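Local structure of cell division control protein 45 cdc45 putative (Entamoeba histolytica, 6CC2) at residues 201-206 and 383-388; 207-212 and 352-357; 258-263 and 357-362. The protein probably acts in DNA replication as the Cdc45 component of the CMG helicase, as its relatives do, and may switch between conformations. One frame throughout, in Å; residues are numbered along the deposited sequence.

Contact 1: 201-206 and 383-388; sequences YWYAAI and KLLSST
Leu-385, in the last turn of helix 374-385, lays one methyl, CD1, against both Tyr-203 and Ile-206 of helix 199-213, and most of the contact depends on that branch. With CG anti to the backbone N (chi1 179°), the branch end is carried up to the other helix, where CD1 lies 3.6 Å from Ile-206 CD1 and 3.7 Å from Tyr-203 CD1. The isoleucine and leucine side chains lie alongside each other, pointing opposite ways, while the tyrosine ring lies slantwise across the leucine. Ile-206 CD1 also rests on one face of the Trp-202 indole, toward its rim. Lys-40 and Met-44 of helix 33-48 and Ile-361 of helix 354-364 add to the packing around this group. At the edge of this packed part the Leu-385 carbonyl O approaches Tyr-203 CE1 to 3.2 Å, obliquely to the ring.

Beyond it, toward the end of helix 374-385, water takes over. One water accepts from Trp-202 NE1 at 2.9 Å, in the indole plane, and donates to Leu-385 O at 2.7 Å and to Ser-387 O. A second water joins Tyr-203 OH to Ser-387 O. Ser-386 OG turns elsewhere, bonding to Phe-382 O and Lys-40 NZ.

The contact thus illustrates how an apolar helix interface of methyls and ring carbons passes into water-mediated bonding of carbonyls at and just past a helix end.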
ATOM      1  N   TYR A 201      -0.837 -19.041  -1.568  1.00 20.77           N
ATOM      2  CA  TYR A 201       0.411 -18.584  -0.954  1.00 21.55           C
ATOM      3  C   TYR A 201       1.083 -17.481  -1.771  1.00 20.74           C
ATOM      4  O   TYR A 201       1.700 -16.564  -1.207  1.00 19.31           O
ATOM      5  CB  TYR A 201       1.360 -19.767  -0.751  1.00 22.41           C
ATOM      6  CG  TYR A 201       0.934 -20.639   0.422  1.00 22.83           C
ATOM      7  CD1 TYR A 201       1.394 -20.362   1.704  1.00 23.69           C
ATOM      8  CD2 TYR A 201       0.048 -21.701   0.254  1.00 24.15           C
ATOM      9  CE1 TYR A 201       0.998 -21.137   2.785  1.00 23.17           C
ATOM     10  CE2 TYR A 201      -0.341 -22.484   1.329  1.00 25.30           C
ATOM     11  CZ  TYR A 201       0.143 -22.193   2.592  1.00 22.85           C
ATOM     12  OH  TYR A 201      -0.260 -22.962   3.663  1.00 26.24           O
ATOM     13  N   TRP A 202       1.016 -17.564  -3.103  1.00 20.59           N
ATOM     14  CA  TRP A 202       1.466 -16.459  -3.950  1.00 18.33           C
ATOM     15  C   TRP A 202       0.710 -15.181  -3.623  1.00 17.40           C
ATOM     16  O   TRP A 202       1.307 -14.118  -3.420  1.00 16.06           O
ATOM     17  CB  TRP A 202       1.265 -16.851  -5.413  1.00 20.03           C
ATOM     18  CG  TRP A 202       1.470 -15.781  -6.439  1.00 20.40           C
ATOM     19  CD1 TRP A 202       0.554 -15.360  -7.369  1.00 19.51           C
ATOM     20  CD2 TRP A 202       2.660 -15.028  -6.679  1.00 17.66           C
ATOM     21  NE1 TRP A 202       1.111 -14.426  -8.196  1.00 21.12           N
ATOM     22  CE2 TRP A 202       2.401 -14.182  -7.781  1.00 18.63           C
ATOM     23  CE3 TRP A 202       3.938 -15.012  -6.100  1.00 20.37           C
ATOM     24  CZ2 TRP A 202       3.365 -13.310  -8.296  1.00 20.64           C
ATOM     25  CZ3 TRP A 202       4.881 -14.134  -6.600  1.00 18.18           C
ATOM     26  CH2 TRP A 202       4.594 -13.298  -7.690  1.00 20.10           C
ATOM     27  N   TYR A 203      -0.622 -15.270  -3.558  1.00 17.11           N
ATOM     28  CA  TYR A 203      -1.416 -14.084  -3.220  1.00 18.66           C
ATOM     29  C   TYR A 203      -1.062 -13.597  -1.823  1.00 19.34           C
ATOM     30  O   TYR A 203      -0.836 -12.409  -1.608  1.00 17.76           O
ATOM     31  CB  TYR A 203      -2.901 -14.426  -3.343  1.00 18.24           C
ATOM     32  CG  TYR A 203      -3.289 -14.930  -4.729  1.00 19.67           C
ATOM     33  CD1 TYR A 203      -2.666 -14.465  -5.865  1.00 19.61           C
ATOM     34  CD2 TYR A 203      -4.289 -15.883  -4.879  1.00 21.50           C
ATOM     35  CE1 TYR A 203      -3.008 -14.933  -7.129  1.00 21.09           C
ATOM     36  CE2 TYR A 203      -4.648 -16.365  -6.135  1.00 24.44           C
ATOM     37  CZ  TYR A 203      -3.997 -15.877  -7.258  1.00 25.00           C
ATOM     38  OH  TYR A 203      -4.320 -16.323  -8.508  1.00 25.44           O
ATOM     39  N   ALA A 204      -0.985 -14.515  -0.855  1.00 19.55           N
ATOM     40  CA  ALA A 204      -0.648 -14.097   0.498  1.00 19.68           C
ATOM     41  C   ALA A 204       0.734 -13.460   0.553  1.00 19.19           C
ATOM     42  O   ALA A 204       0.962 -12.504   1.325  1.00 19.74           O
ATOM     43  CB  ALA A 204      -0.718 -15.297   1.454  1.00 21.71           C
ATOM     44  N   ALA A 205       1.697 -13.996  -0.207  1.00 18.03           N
ATOM     45  CA  ALA A 205       3.017 -13.377  -0.252  1.00 19.55           C
ATOM     46  C   ALA A 205       2.940 -11.946  -0.767  1.00 16.32           C
ATOM     47  O   ALA A 205       3.577 -11.038  -0.207  1.00 16.02           O
ATOM     48  CB  ALA A 205       3.968 -14.204  -1.131  1.00 17.56           C
ATOM     49  N   ILE A 206       2.127 -11.709  -1.812  1.00 15.29           N
ATOM     50  CA  ILE A 206       1.947 -10.361  -2.342  1.00 14.97           C
ATOM     51  C   ILE A 206       1.365  -9.445  -1.280  1.00 16.26           C
ATOM     52  O   ILE A 206       1.773  -8.277  -1.149  1.00 15.82           O
ATOM     53  CB  ILE A 206       1.065 -10.395  -3.607  1.00 16.55           C
ATOM     54  CG1 ILE A 206       1.844 -11.115  -4.716  1.00 18.73           C
ATOM     55  CG2 ILE A 206       0.632  -8.977  -4.019  1.00 18.71           C
ATOM     56  CD1 ILE A 206       1.054 -11.414  -5.938  1.00 17.80           C
ATOM     57  N   LYS A 383      -7.648  -8.237 -11.456  1.00 22.60           N
ATOM     58  CA  LYS A 383      -7.316  -8.925 -12.692  1.00 22.84           C
ATOM     59  C   LYS A 383      -5.820  -9.193 -12.786  1.00 22.58           C
ATOM     60  O   LYS A 383      -5.409 -10.302 -13.153  1.00 23.41           O
ATOM     61  CB  LYS A 383      -7.780  -8.090 -13.886  1.00 29.99           C
ATOM     62  CG  LYS A 383      -7.426  -8.641 -15.251  1.00 55.74           C
ATOM     63  CD  LYS A 383      -7.758  -7.627 -16.348  1.00 75.97           C
ATOM     64  CE  LYS A 383      -7.506  -8.191 -17.738  1.00 84.76           C
ATOM     65  NZ  LYS A 383      -8.430  -9.316 -18.057  1.00 86.81           N
ATOM     66  N   LEU A 384      -4.988  -8.208 -12.439  1.00 21.87           N
ATOM     67  CA  LEU A 384      -3.541  -8.438 -12.483  1.00 21.33           C
ATOM     68  C   LEU A 384      -3.123  -9.468 -11.435  1.00 20.67           C
ATOM     69  O   LEU A 384      -2.353 -10.394 -11.729  1.00 21.48           O
ATOM     70  CB  LEU A 384      -2.770  -7.133 -12.322  1.00 19.46           C
ATOM     71  CG  LEU A 384      -1.250  -7.285 -12.369  1.00 18.18           C
ATOM     72  CD1 LEU A 384      -0.814  -8.062 -13.609  1.00 21.14           C
ATOM     73  CD2 LEU A 384      -0.529  -5.909 -12.310  1.00 18.75           C
ATOM     74  N   LEU A 385      -3.611  -9.320 -10.204  1.00 20.95           N
ATOM     75  CA  LEU A 385      -3.312 -10.297  -9.161  1.00 20.51           C
ATOM     76  C   LEU A 385      -3.636 -11.705  -9.635  1.00 21.54           C
ATOM     77  O   LEU A 385      -2.877 -12.656  -9.378  1.00 19.71           O
ATOM     78  CB  LEU A 385      -4.107  -9.961  -7.893  1.00 19.67           C
ATOM     79  CG  LEU A 385      -3.924 -10.892  -6.709  1.00 22.72           C
ATOM     80  CD1 LEU A 385      -2.521 -10.757  -6.120  1.00 23.91           C
ATOM     81  CD2 LEU A 385      -4.990 -10.554  -5.667  1.00 22.71           C
ATOM     82  N   SER A 386      -4.749 -11.860 -10.352  1.00 22.50           N
ATOM     83  CA  SER A 386      -5.215 -13.161 -10.779  1.00 21.91           C
ATOM     84  C   SER A 386      -4.464 -13.705 -11.983  1.00 21.73           C
ATOM     85  O   SER A 386      -4.742 -14.844 -12.394  1.00 22.66           O
ATOM     86  CB  SER A 386      -6.717 -13.097 -11.123  1.00 23.43           C
ATOM     87  OG  SER A 386      -7.499 -12.703 -10.000  1.00 25.16           O
ATOM     88  N   SER A 387      -3.542 -12.948 -12.553  1.00 23.90           N
ATOM     89  CA  SER A 387      -2.879 -13.389 -13.768  1.00 26.35           C
ATOM     90  C   SER A 387      -2.131 -14.697 -13.551  1.00 26.08           C
ATOM     91  O   SER A 387      -1.465 -14.892 -12.526  1.00 27.11           O
ATOM     92  CB  SER A 387      -1.892 -12.322 -14.264  1.00 26.35           C
ATOM     93  OG  SER A 387      -1.319 -12.782 -15.487  1.00 27.60           O
ATOM     94  N   THR A 388      -2.233 -15.579 -14.542  1.00 26.85           N
ATOM     95  CA  THR A 388      -1.440 -16.797 -14.610  1.00 25.14           C
ATOM     96  C   THR A 388      -0.308 -16.684 -15.614  1.00 28.02           C
ATOM     97  O   THR A 388       0.369 -17.673 -15.868  1.00 26.87           O
ATOM     98  CB  THR A 388      -2.327 -17.992 -14.959  1.00 28.91           C
ATOM     99  OG1 THR A 388      -2.900 -17.781 -16.247  1.00 32.11           O
ATOM    100  CG2 THR A 388      -3.438 -18.154 -13.917  1.00 32.72           C
TER
HETATM  101  O   HOH W   1      -0.442 -13.282 -10.388  1.00 23.90           O
HETATM  102  O   HOH W   2      -2.072 -16.645 -10.293  1.00 29.56           O

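Contact 2: 207-212 and 352-357; sequences GVCDQY and ISAFDA
Cys-209 of helix 199-213 reaches the first turn of helix 354-364, meeting Ala-354 and Phe-355 with every atom of its short side chain. Its CB lies 3.6 Å from Phe-355 CD1 and somewhat farther from the Ala-354 carbonyl O. Beyond it, SG stands anti to the carbonyl carbon (chi1 -72°), which carries the sulfur over the middle of the Phe-355 ring: SG is 3.6 Å from the ring centroid, 10° off the normal. The same sulfur touches Ala-354 CB at 3.6 Å, so the thiol is held between a methyl and an aromatic face in a Cys sulfur-aromatic contact.

One turn further along, Tyr-212 meets the far part of the same phenyl ring. Its CD2 is 3.7 Å from Phe-355 CE1, and the rings touch by their outer atoms, planes inclined at 60°, with no stacking overlap.

The helix that presents Phe-355 starts with a capping box. Ser-353 OG accepts from Asp-356 N at 3.1 Å, nearly straight, and more weakly from Phe-355 N, while Ser-353 N donates to Asp-356 OD2 at 3.0 Å, reaching it from above the carboxylate plane.

Around this junction, Tyr-222 of helix 219-233 touches Cys-209 and meets the Phe-355 ring, and strand 338-344 contributes Leu-339 against Tyr-212 and Ser-341 against Phe-355, so the meeting of helices 199-213 and 354-364 is flanked by helix 219-233 and that strand.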
ATOM      1  N   GLY A 207       0.405  -9.965  -0.501  1.00 16.90           N
ATOM      2  CA  GLY A 207      -0.210  -9.156   0.549  1.00 17.83           C
ATOM      3  C   GLY A 207       0.771  -8.706   1.619  1.00 16.80           C
ATOM      4  O   GLY A 207       0.758  -7.543   2.025  1.00 18.09           O
ATOM      5  N   VAL A 208       1.636  -9.605   2.094  1.00 16.90           N
ATOM      6  CA  VAL A 208       2.574  -9.209   3.127  1.00 19.34           C
ATOM      7  C   VAL A 208       3.692  -8.349   2.542  1.00 18.99           C
ATOM      8  O   VAL A 208       4.199  -7.457   3.210  1.00 17.47           O
ATOM      9  CB  VAL A 208       3.124 -10.421   3.886  1.00 21.55           C
ATOM     10  CG1 VAL A 208       4.057 -11.245   3.042  1.00 21.10           C
ATOM     11  CG2 VAL A 208       3.840  -9.947   5.167  1.00 23.81           C
ATOM     12  N   CYS A 209       4.084  -8.589   1.286  1.00 17.09           N
ATOM     13  CA  CYS A 209       4.996  -7.669   0.625  1.00 16.40           C
ATOM     14  C   CYS A 209       4.389  -6.264   0.550  1.00 15.31           C
ATOM     15  O   CYS A 209       5.098  -5.268   0.745  1.00 16.94           O
ATOM     16  CB  CYS A 209       5.329  -8.158  -0.784  1.00 16.84           C
ATOM     17  SG  CYS A 209       6.413  -9.583  -0.812  1.00 19.43           S
ATOM     18  N   ASP A 210       3.087  -6.171   0.254  1.00 15.38           N
ATOM     19  CA  ASP A 210       2.406  -4.866   0.252  1.00 15.21           C
ATOM     20  C   ASP A 210       2.531  -4.187   1.613  1.00 14.08           C
ATOM     21  O   ASP A 210       2.828  -2.987   1.704  1.00 15.39           O
ATOM     22  CB  ASP A 210       0.936  -5.043  -0.132  1.00 20.52           C
ATOM     23  CG  ASP A 210       0.158  -3.736  -0.065  1.00 24.79           C
ATOM     24  OD1 ASP A 210       0.619  -2.736  -0.664  1.00 22.35           O
ATOM     25  OD2 ASP A 210      -0.932  -3.707   0.586  1.00 22.27           O
ATOM     26  N   GLN A 211       2.292  -4.935   2.697  1.00 14.51           N
ATOM     27  CA  GLN A 211       2.457  -4.339   4.029  1.00 17.02           C
ATOM     28  C   GLN A 211       3.862  -3.783   4.228  1.00 14.90           C
ATOM     29  O   GLN A 211       4.040  -2.701   4.806  1.00 16.23           O
ATOM     30  CB  GLN A 211       2.184  -5.369   5.115  1.00 17.99           C
ATOM     31  CG  GLN A 211       0.731  -5.711   5.329  1.00 20.11           C
ATOM     32  CD  GLN A 211       0.590  -6.573   6.565  1.00 18.94           C
ATOM     33  OE1 GLN A 211       1.225  -7.619   6.678  1.00 18.13           O
ATOM     34  NE2 GLN A 211      -0.217  -6.106   7.517  1.00 19.07           N
ATOM     35  N   TYR A 212       4.881  -4.515   3.799  1.00 14.29           N
ATOM     36  CA  TYR A 212       6.256  -4.058   4.027  1.00 15.98           C
ATOM     37  C   TYR A 212       6.574  -2.855   3.150  1.00 15.67           C
ATOM     38  O   TYR A 212       7.131  -1.856   3.626  1.00 17.45           O
ATOM     39  CB  TYR A 212       7.246  -5.216   3.780  1.00 17.60           C
ATOM     40  CG  TYR A 212       8.683  -4.863   4.012  1.00 19.00           C
ATOM     41  CD1 TYR A 212       9.192  -4.656   5.304  1.00 19.68           C
ATOM     42  CD2 TYR A 212       9.561  -4.717   2.938  1.00 21.39           C
ATOM     43  CE1 TYR A 212      10.512  -4.332   5.515  1.00 18.42           C
ATOM     44  CE2 TYR A 212      10.900  -4.400   3.141  1.00 21.47           C
ATOM     45  CZ  TYR A 212      11.370  -4.199   4.425  1.00 21.38           C
ATOM     46  OH  TYR A 212      12.691  -3.865   4.622  1.00 22.43           O
ATOM     47  N   ILE A 352       9.636 -12.829 -11.552  1.00 21.49           N
ATOM     48  CA  ILE A 352       8.659 -11.991 -10.877  1.00 20.81           C
ATOM     49  C   ILE A 352       8.510 -12.472  -9.436  1.00 19.98           C
ATOM     50  O   ILE A 352       7.934 -13.546  -9.183  1.00 20.44           O
ATOM     51  CB  ILE A 352       7.307 -12.011 -11.604  1.00 19.79           C
ATOM     52  CG1 ILE A 352       7.454 -11.506 -13.045  1.00 22.48           C
ATOM     53  CG2 ILE A 352       6.315 -11.144 -10.840  1.00 17.23           C
ATOM     54  CD1 ILE A 352       6.162 -11.509 -13.854  1.00 26.78           C
ATOM     55  N   SER A 353       8.986 -11.662  -8.496  1.00 19.29           N
ATOM     56  CA  SER A 353       8.797 -11.928  -7.079  1.00 17.89           C
ATOM     57  C   SER A 353       7.495 -11.295  -6.585  1.00 17.95           C
ATOM     58  O   SER A 353       6.867 -10.468  -7.261  1.00 16.01           O
ATOM     59  CB  SER A 353       9.961 -11.383  -6.268  1.00 18.81           C
ATOM     60  OG  SER A 353       9.805  -9.986  -6.139  1.00 19.16           O
ATOM     61  N   ALA A 354       7.109 -11.668  -5.364  1.00 18.03           N
ATOM     62  CA  ALA A 354       5.923 -11.073  -4.752  1.00 17.70           C
ATOM     63  C   ALA A 354       6.129  -9.599  -4.454  1.00 18.74           C
ATOM     64  O   ALA A 354       5.145  -8.862  -4.388  1.00 17.10           O
ATOM     65  CB  ALA A 354       5.544 -11.852  -3.496  1.00 17.11           C
ATOM     66  N   PHE A 355       7.389  -9.134  -4.300  1.00 16.13           N
ATOM     67  CA  PHE A 355       7.621  -7.702  -4.195  1.00 17.18           C
ATOM     68  C   PHE A 355       7.373  -7.018  -5.528  1.00 15.61           C
ATOM     69  O   PHE A 355       6.741  -5.954  -5.581  1.00 16.23           O
ATOM     70  CB  PHE A 355       9.043  -7.414  -3.729  1.00 18.40           C
ATOM     71  CG  PHE A 355       9.232  -7.511  -2.243  1.00 19.09           C
ATOM     72  CD1 PHE A 355       8.524  -6.686  -1.392  1.00 20.93           C
ATOM     73  CD2 PHE A 355      10.119  -8.404  -1.706  1.00 21.14           C
ATOM     74  CE1 PHE A 355       8.718  -6.755  -0.024  1.00 21.87           C
ATOM     75  CE2 PHE A 355      10.322  -8.465  -0.341  1.00 20.35           C
ATOM     76  CZ  PHE A 355       9.608  -7.649   0.488  1.00 19.49           C
ATOM     77  N   ASP A 356       7.873  -7.615  -6.621  1.00 16.57           N
ATOM     78  CA  ASP A 356       7.634  -7.045  -7.941  1.00 18.34           C
ATOM     79  C   ASP A 356       6.137  -6.933  -8.197  1.00 15.82           C
ATOM     80  O   ASP A 356       5.639  -5.910  -8.692  1.00 16.24           O
ATOM     81  CB  ASP A 356       8.254  -7.898  -9.044  1.00 17.73           C
ATOM     82  CG  ASP A 356       9.764  -8.023  -8.939  1.00 18.35           C
ATOM     83  OD1 ASP A 356      10.441  -7.072  -8.509  1.00 20.37           O
ATOM     84  OD2 ASP A 356      10.272  -9.136  -9.326  1.00 20.17           O
ATOM     85  N   ALA A 357       5.411  -8.014  -7.903  1.00 16.84           N
ATOM     86  CA  ALA A 357       3.977  -8.034  -8.137  1.00 17.50           C
ATOM     87  C   ALA A 357       3.251  -7.021  -7.258  1.00 16.32           C
ATOM     88  O   ALA A 357       2.303  -6.362  -7.720  1.00 16.24           O
ATOM     89  CB  ALA A 357       3.445  -9.439  -7.886  1.00 17.65           C
TER

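Contact 3: 258-263 and 357-362; sequences QLMLLR and AAHAIG. With EDO (1,2-ethanediol), chain K.
His-359 on helix 354-364 receives the loop 258-263 through two neighbouring side chains, Met-260 above its ring and Leu-261 beside its CB. Met-260, present as selenomethionine, sets CG over the centre of one imidazole face, 4.2 Å from the centroid and 10° off the normal, a CH-pi contact. The extended chain (chi1 172°) brings CG there and leaves SE 4.8 Å from the centroid, oblique to the ring; the bend at chi3 turns only the terminal CE. Leu-261 CD2 passes His-359 CB at 4.2 Å, the two side chains running in opposite directions. These are modest van der Waals contacts, made without a direct hydrogen bond between the segments.

The next shell is the backbone that presents them. Met-260 and Leu-261 are the central residues of a type II beta turn from Leu-259 to Leu-262, closed by a long bond of 3.3 Å from Leu-262 N to Leu-259 O. Met-260 N and O bond to the side-chain hydroxyls of Thr-274 and Ser-270, while Phe-397 and Cys-400 of helix 393-417 pack on Leu-261.

Further out, Arg-263 ties the loop to the helix a second time: NH2 bridges to Asp-356, on the helix of His-359, and NH1 to Asp-256, next to the loop. NH1 also donates to O2 of a 1,2-ethanediol, probably from the crystallisation liquor, at 3.0 Å and at the guanidinium edge.

The arrangement is a beta turn packed against a helix, joining the connection between strand 251-257 and helix 267-273 to helix 354-364 within the Cdc45 family region.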
ATOM      1  N   GLN A 258      16.694  -6.198  -2.395  1.00 22.61           N
ATOM      2  CA  GLN A 258      15.351  -5.632  -2.558  1.00 23.69           C
ATOM      3  C   GLN A 258      15.401  -4.187  -3.065  1.00 24.44           C
ATOM      4  O   GLN A 258      14.870  -3.262  -2.462  1.00 26.89           O
ATOM      5  CB  GLN A 258      14.585  -5.715  -1.243  1.00 28.98           C
ATOM      6  CG  GLN A 258      14.380  -7.143  -0.758  1.00 28.29           C
ATOM      7  CD  GLN A 258      13.622  -7.987  -1.752  1.00 26.21           C
ATOM      8  OE1 GLN A 258      13.029  -7.474  -2.714  1.00 27.47           O
ATOM      9  NE2 GLN A 258      13.610  -9.285  -1.531  1.00 25.65           N
ATOM     10  N   LEU A 259      16.058  -4.010  -4.197  1.00 19.84           N
ATOM     11  CA  LEU A 259      15.950  -2.750  -4.942  1.00 18.04           C
ATOM     12  C   LEU A 259      14.696  -2.818  -5.806  1.00 20.02           C
ATOM     13  O   LEU A 259      14.391  -3.855  -6.408  1.00 21.56           O
ATOM     14  CB  LEU A 259      17.180  -2.517  -5.806  1.00 20.88           C
ATOM     15  CG  LEU A 259      18.500  -2.332  -5.058  1.00 23.60           C
ATOM     16  CD1 LEU A 259      19.628  -2.186  -6.067  1.00 26.78           C
ATOM     17  CD2 LEU A 259      18.441  -1.106  -4.140  1.00 23.87           C
HETATM   18  N   MSE A 260      13.955  -1.725  -5.831  1.00 19.37           N
HETATM   19  CA  MSE A 260      12.636  -1.707  -6.469  1.00 17.09           C
HETATM   20  C   MSE A 260      12.659  -2.109  -7.925  1.00 16.26           C
HETATM   21  O   MSE A 260      13.298  -1.434  -8.765  1.00 17.87           O
HETATM   22  CB  MSE A 260      12.037  -0.261  -6.356  1.00 25.15           C
HETATM   23  CG  MSE A 260      10.764  -0.102  -7.146  1.00 41.92           C
HETATM   24 SE   MSE A 260       9.996   1.689  -6.863  1.00 51.60          SE
HETATM   25  CE  MSE A 260      11.483   2.806  -7.230  1.00 59.14           C
ATOM     26  N   LEU A 261      11.980  -3.215  -8.244  1.00 15.54           N
ATOM     27  CA  LEU A 261      11.788  -3.695  -9.605  1.00 15.52           C
ATOM     28  C   LEU A 261      13.099  -3.902 -10.368  1.00 17.26           C
ATOM     29  O   LEU A 261      13.117  -3.838 -11.589  1.00 16.69           O
ATOM     30  CB  LEU A 261      10.866  -2.747 -10.387  1.00 16.21           C
ATOM     31  CG  LEU A 261       9.413  -2.770  -9.923  1.00 18.77           C
ATOM     32  CD1 LEU A 261       8.607  -1.742 -10.728  1.00 19.95           C
ATOM     33  CD2 LEU A 261       8.794  -4.137 -10.087  1.00 20.53           C
ATOM     34  N   LEU A 262      14.184  -4.196  -9.647  1.00 18.62           N
ATOM     35  CA  LEU A 262      15.501  -4.320 -10.266  1.00 18.48           C
ATOM     36  C   LEU A 262      15.486  -5.226 -11.499  1.00 16.67           C
ATOM     37  O   LEU A 262      15.999  -4.855 -12.552  1.00 16.38           O
ATOM     38  CB  LEU A 262      16.490  -4.836  -9.225  1.00 18.29           C
ATOM     39  CG  LEU A 262      17.942  -5.090  -9.676  1.00 21.16           C
ATOM     40  CD1 LEU A 262      18.574  -3.799 -10.151  1.00 20.76           C
ATOM     41  CD2 LEU A 262      18.768  -5.731  -8.572  1.00 24.17           C
ATOM     42  N   ARG A 263      14.947  -6.439 -11.380  1.00 16.64           N
ATOM     43  CA  ARG A 263      14.968  -7.367 -12.496  1.00 18.61           C
ATOM     44  C   ARG A 263      14.185  -6.856 -13.692  1.00 19.21           C
ATOM     45  O   ARG A 263      14.418  -7.309 -14.809  1.00 19.60           O
ATOM     46  CB  ARG A 263      14.436  -8.731 -12.050  1.00 21.12           C
ATOM     47  CG  ARG A 263      15.416  -9.539 -11.219  1.00 20.22           C
ATOM     48  CD  ARG A 263      14.814 -10.892 -10.783  1.00 21.71           C
ATOM     49  NE  ARG A 263      13.664 -10.652  -9.907  1.00 21.06           N
ATOM     50  CZ  ARG A 263      13.765 -10.360  -8.616  1.00 22.68           C
ATOM     51  NH1 ARG A 263      14.945 -10.312  -8.014  1.00 24.32           N
ATOM     52  NH2 ARG A 263      12.668 -10.123  -7.917  1.00 22.45           N
ATOM     53  N   ALA A 357       5.411  -8.014  -7.903  1.00 16.84           N
ATOM     54  CA  ALA A 357       3.977  -8.034  -8.137  1.00 17.50           C
ATOM     55  C   ALA A 357       3.251  -7.021  -7.258  1.00 16.32           C
ATOM     56  O   ALA A 357       2.303  -6.362  -7.720  1.00 16.24           O
ATOM     57  CB  ALA A 357       3.445  -9.439  -7.886  1.00 17.65           C
ATOM     58  N   ALA A 358       3.655  -6.899  -5.979  1.00 15.22           N
ATOM     59  CA  ALA A 358       3.029  -5.897  -5.123  1.00 14.79           C
ATOM     60  C   ALA A 358       3.285  -4.473  -5.634  1.00 17.05           C
ATOM     61  O   ALA A 358       2.391  -3.607  -5.583  1.00 17.31           O
ATOM     62  CB  ALA A 358       3.498  -6.068  -3.693  1.00 15.26           C
ATOM     63  N   HIS A 359       4.483  -4.203  -6.129  1.00 15.65           N
ATOM     64  CA  HIS A 359       4.749  -2.880  -6.707  1.00 16.34           C
ATOM     65  C   HIS A 359       3.855  -2.651  -7.924  1.00 15.64           C
ATOM     66  O   HIS A 359       3.276  -1.568  -8.092  1.00 17.55           O
ATOM     67  CB  HIS A 359       6.225  -2.739  -7.106  1.00 17.87           C
ATOM     68  CG  HIS A 359       7.151  -2.501  -5.967  1.00 18.07           C
ATOM     69  ND1 HIS A 359       7.041  -1.412  -5.128  1.00 18.04           N
ATOM     70  CD2 HIS A 359       8.250  -3.184  -5.563  1.00 17.83           C
ATOM     71  CE1 HIS A 359       8.015  -1.450  -4.235  1.00 19.86           C
ATOM     72  NE2 HIS A 359       8.768  -2.510  -4.477  1.00 18.56           N
ATOM     73  N   ALA A 360       3.742  -3.652  -8.786  1.00 14.55           N
ATOM     74  CA  ALA A 360       2.994  -3.505 -10.022  1.00 17.01           C
ATOM     75  C   ALA A 360       1.520  -3.289  -9.729  1.00 18.43           C
ATOM     76  O   ALA A 360       0.887  -2.398 -10.298  1.00 19.26           O
ATOM     77  CB  ALA A 360       3.168  -4.745 -10.901  1.00 18.27           C
ATOM     78  N   ILE A 361       0.945  -4.127  -8.853  1.00 15.89           N
ATOM     79  CA  ILE A 361      -0.477  -3.999  -8.525  1.00 15.58           C
ATOM     80  C   ILE A 361      -0.730  -2.702  -7.774  1.00 16.44           C
ATOM     81  O   ILE A 361      -1.735  -2.013  -8.022  1.00 16.65           O
ATOM     82  CB  ILE A 361      -0.947  -5.230  -7.726  1.00 15.76           C
ATOM     83  CG1 ILE A 361      -0.734  -6.502  -8.557  1.00 17.87           C
ATOM     84  CG2 ILE A 361      -2.422  -5.088  -7.312  1.00 18.31           C
ATOM     85  CD1 ILE A 361      -0.826  -7.794  -7.758  1.00 20.02           C
ATOM     86  N   GLY A 362       0.169  -2.341  -6.845  1.00 15.81           N
ATOM     87  CA  GLY A 362       0.013  -1.090  -6.127  1.00 20.39           C
ATOM     88  C   GLY A 362      -0.024   0.100  -7.070  1.00 19.50           C
ATOM     89  O   GLY A 362      -0.804   1.038  -6.877  1.00 18.45           O
TER
HETATM   90  C1  EDO K 610      19.311  -9.578  -7.276  1.00 72.95           C
HETATM   91  O1  EDO K 610      20.243 -10.665  -7.277  1.00 75.82           O
HETATM   92  C2  EDO K 610      18.414  -9.682  -8.506  1.00 70.22           C
HETATM   93  O2  EDO K 610      17.790 -10.970  -8.545  1.00 67.99           O

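Overall arrangement
Contacts 1 and 2 use successive parts of helix 199-213, and contacts 2 and 3 successive parts of helix 354-364, with Ala-357 common to both. Their centres lie about 9 Å apart for contacts 1 and 2, 7 Å for contacts 2 and 3, and 13 Å for contacts 1 and 3. Along the chain, the segments of contacts 2 and 3 alternate, and both fall between those of contact 1. Helix 374-385 follows helix 354-364, and its Leu-384 and Leu-385 touch Ile-361. The Arg-263 to Asp-356 salt bridge ties the capping box of helix 354-364 to loop 258-263. Sequence-distant pieces thus meet in one continuous, largely helical region of this Cdc45 chain.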